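Long-range contact in glyoxylate-induced Protein (Pseudomonas aeruginosa, PDB 1SQ4), which is a two-domain cupin of uncertain function that may act as a ureidoglycine aminohydrolase: residues N51-I57 with Q70-A76. Sequence-based numbering, arbitrary orientation.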
loop_
_atom_site.group_PDB
_atom_site.type_symbol
_atom_site.label_atom_id
_atom_site.label_comp_id
_atom_site.label_asym_id
_atom_site.label_seq_id
_atom_site.Cartn_x
_atom_site.Cartn_y
_atom_site.Cartn_z
ATOM N N ASN A 51 -43.400 -18.824 -6.329
ATOM C CA ASN A 51 -42.872 -18.060 -7.450
ATOM C C ASN A 51 -42.062 -16.856 -7.022
ATOM O O ASN A 51 -42.275 -15.747 -7.500
ATOM C CB ASN A 51 -44.020 -17.629 -8.365
ATOM C CG ASN A 51 -44.833 -18.809 -8.850
ATOM O OD1 ASN A 51 -44.272 -19.838 -9.237
ATOM N ND2 ASN A 51 -46.156 -18.674 -8.837
HETATM N N MSE A 52 -41.106 -17.087 -6.137
HETATM C CA MSE A 52 -40.281 -16.008 -5.633
HETATM C C MSE A 52 -38.779 -16.233 -5.763
HETATM O O MSE A 52 -38.277 -17.337 -5.554
HETATM C CB MSE A 52 -40.632 -15.772 -4.168
HETATM C CG MSE A 52 -39.902 -14.604 -3.505
HETATM SE SE MSE A 52 -38.132 -14.939 -2.823
HETATM C CE MSE A 52 -38.545 -15.070 -0.917
ATOM N N ARG A 53 -38.065 -15.168 -6.105
ATOM C CA ARG A 53 -36.614 -15.202 -6.219
ATOM C C ARG A 53 -36.177 -13.839 -5.655
ATOM O O ARG A 53 -36.855 -12.835 -5.872
ATOM C CB ARG A 53 -36.196 -15.366 -7.686
ATOM C CG ARG A 53 -36.595 -14.187 -8.587
ATOM C CD ARG A 53 -36.574 -14.509 -10.093
ATOM N NE ARG A 53 -35.277 -14.999 -10.573
ATOM C CZ ARG A 53 -34.525 -14.401 -11.501
ATOM N NH1 ARG A 53 -34.912 -13.264 -12.085
ATOM N NH2 ARG A 53 -33.375 -14.959 -11.850
HETATM N N MSE A 54 -35.074 -13.804 -4.913
HETATM C CA MSE A 54 -34.607 -12.549 -4.335
HETATM C C MSE A 54 -33.091 -12.438 -4.298
HETATM O O MSE A 54 -32.369 -13.435 -4.263
HETATM C CB MSE A 54 -35.140 -12.379 -2.906
HETATM C CG MSE A 54 -34.624 -13.417 -1.920
HETATM SE SE MSE A 54 -35.367 -13.288 -0.121
HETATM C CE MSE A 54 -33.759 -13.588 0.936
ATOM N N TRP A 55 -32.628 -11.201 -4.294
ATOM C CA TRP A 55 -31.223 -10.909 -4.234
ATOM C C TRP A 55 -30.948 -10.445 -2.829
ATOM O O TRP A 55 -31.587 -9.505 -2.357
ATOM C CB TRP A 55 -30.890 -9.834 -5.254
ATOM C CG TRP A 55 -30.729 -10.440 -6.592
ATOM C CD1 TRP A 55 -29.653 -11.152 -7.034
ATOM C CD2 TRP A 55 -31.697 -10.478 -7.649
ATOM N NE1 TRP A 55 -29.886 -11.632 -8.297
ATOM C CE2 TRP A 55 -31.134 -11.232 -8.700
ATOM C CE3 TRP A 55 -32.983 -9.954 -7.809
ATOM C CZ2 TRP A 55 -31.814 -11.472 -9.902
ATOM C CZ3 TRP A 55 -33.660 -10.193 -9.002
ATOM C CH2 TRP A 55 -33.072 -10.946 -10.032
ATOM N N VAL A 56 -30.031 -11.125 -2.142
ATOM C CA VAL A 56 -29.706 -10.766 -0.764
ATOM C C VAL A 56 -28.596 -9.731 -0.723
ATOM O O VAL A 56 -27.709 -9.709 -1.575
ATOM C CB VAL A 56 -29.261 -12.000 0.078
ATOM C CG1 VAL A 56 -29.064 -11.583 1.523
ATOM C CG2 VAL A 56 -30.301 -13.105 0.011
ATOM N N ILE A 57 -28.664 -8.859 0.273
ATOM C CA ILE A 57 -27.662 -7.822 0.454
ATOM C C ILE A 57 -27.554 -7.548 1.944
ATOM O O ILE A 57 -28.229 -6.681 2.484
ATOM C CB ILE A 57 -28.046 -6.531 -0.303
ATOM C CG1 ILE A 57 -27.232 -5.343 0.204
ATOM C CG2 ILE A 57 -29.496 -6.228 -0.088
ATOM C CD1 ILE A 57 -25.752 -5.540 0.102
ATOM N N GLN A 70 -31.452 -6.821 3.968
ATOM C CA GLN A 70 -32.178 -6.248 2.852
ATOM C C GLN A 70 -32.307 -7.283 1.747
ATOM O O GLN A 70 -31.349 -7.988 1.436
ATOM C CB GLN A 70 -31.429 -5.018 2.343
ATOM C CG GLN A 70 -31.954 -4.439 1.053
ATOM C CD GLN A 70 -31.124 -3.257 0.564
ATOM O OE1 GLN A 70 -29.960 -3.090 0.956
ATOM N NE2 GLN A 70 -31.713 -2.439 -0.304
ATOM N N TYR A 71 -33.494 -7.400 1.170
ATOM C CA TYR A 71 -33.679 -8.339 0.072
ATOM C C TYR A 71 -34.363 -7.603 -1.074
ATOM O O TYR A 71 -35.065 -6.616 -0.855
ATOM C CB TYR A 71 -34.580 -9.512 0.463
ATOM C CG TYR A 71 -34.326 -10.177 1.788
ATOM C CD1 TYR A 71 -33.037 -10.352 2.280
ATOM C CD2 TYR A 71 -35.382 -10.737 2.502
ATOM C CE1 TYR A 71 -32.806 -11.078 3.445
ATOM C CE2 TYR A 71 -35.159 -11.464 3.663
ATOM C CZ TYR A 71 -33.865 -11.633 4.125
ATOM O OH TYR A 71 -33.625 -12.391 5.242
ATOM N N ILE A 72 -34.153 -8.075 -2.295
ATOM C CA ILE A 72 -34.812 -7.473 -3.441
ATOM C C ILE A 72 -35.568 -8.640 -4.056
ATOM O O ILE A 72 -35.009 -9.468 -4.785
ATOM C CB ILE A 72 -33.807 -6.836 -4.443
ATOM C CG1 ILE A 72 -33.099 -5.644 -3.789
ATOM C CG2 ILE A 72 -34.543 -6.302 -5.656
ATOM C CD1 ILE A 72 -32.106 -4.915 -4.694
ATOM N N VAL A 73 -36.853 -8.702 -3.714
ATOM C CA VAL A 73 -37.731 -9.779 -4.139
ATOM C C VAL A 73 -38.461 -9.609 -5.455
ATOM O O VAL A 73 -39.043 -8.575 -5.731
ATOM C CB VAL A 73 -38.758 -10.065 -3.047
ATOM C CG1 VAL A 73 -39.665 -11.200 -3.471
ATOM C CG2 VAL A 73 -38.036 -10.406 -1.761
ATOM N N GLU A 74 -38.432 -10.658 -6.257
ATOM C CA GLU A 74 -39.095 -10.659 -7.539
ATOM C C GLU A 74 -40.188 -11.715 -7.495
ATOM O O GLU A 74 -39.917 -12.917 -7.341
ATOM C CB GLU A 74 -38.081 -10.985 -8.644
ATOM C CG GLU A 74 -38.678 -11.255 -10.022
ATOM C CD GLU A 74 -37.644 -11.721 -11.048
ATOM O OE1 GLU A 74 -38.040 -12.315 -12.065
ATOM O OE2 GLU A 74 -36.435 -11.493 -10.855
ATOM N N LEU A 75 -41.431 -11.267 -7.594
ATOM C CA LEU A 75 -42.551 -12.195 -7.591
ATOM C C LEU A 75 -43.106 -12.311 -8.983
ATOM O O LEU A 75 -43.384 -11.312 -9.643
ATOM C CB LEU A 75 -43.666 -11.716 -6.675
ATOM C CG LEU A 75 -43.269 -11.600 -5.221
ATOM C CD1 LEU A 75 -44.444 -11.041 -4.441
ATOM C CD2 LEU A 75 -42.838 -12.956 -4.697
ATOM N N ALA A 76 -43.263 -13.545 -9.424
ATOM C CA ALA A 76 -43.820 -13.804 -10.727
ATOM C C ALA A 76 -45.316 -13.744 -10.513
ATOM O O ALA A 76 -45.795 -13.732 -9.375
ATOM C CB ALA A 76 -43.422 -15.180 -11.203
#
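Met54 reaches diagonally across the antiparallel hairpin of strands 52-57 and 69-76, from its non-hydrogen-bonded partner Val73 to the ring of Tyr71, one pair along on the same face. The Met54 methyl, CE, stands over the middle of the Tyr71 ring, 3.4 Å from its centroid, a CH-pi contact joined by a more oblique Met-aromatic approach of SE. Met54 CG sits between its own backbone N and carbonyl carbon (chi1 65°), which lets the chain run alongside Tyr71 in the same direction. This is the closely packed face: Met52 CG touches both Val73 CG1 and Leu75 CD2, and Trp140 meets the tyrosine ring edge-to-face. Beyond the ring, Tyr71 OH hydrogen-bonds to His269 ND1 and Met270 N of the second subunit.

On the other face, Arg53 lies beside Glu74, and NH1 reaches OE2 at 2.6 Å on the syn side, in a salt bridge whose guanidinium and carboxylate planes stand 86° apart. The bond to OE1 is weak; that oxygen is also hydrogen-bonded to His135 ND1, while Arg53 NH2 pairs with Asp40. Trp55 CH2 comes within 3.5 Å of Glu74 OE2.

At the Asn51 end the contact opens to solvent: exposed Asn51 offers its carbonyl O to Ala76 N (3.1 Å). Arg53 and His135 fix the buried Glu74 carboxylate, an ion pair among large apolar side chains, opposite a Met-aromatic cluster.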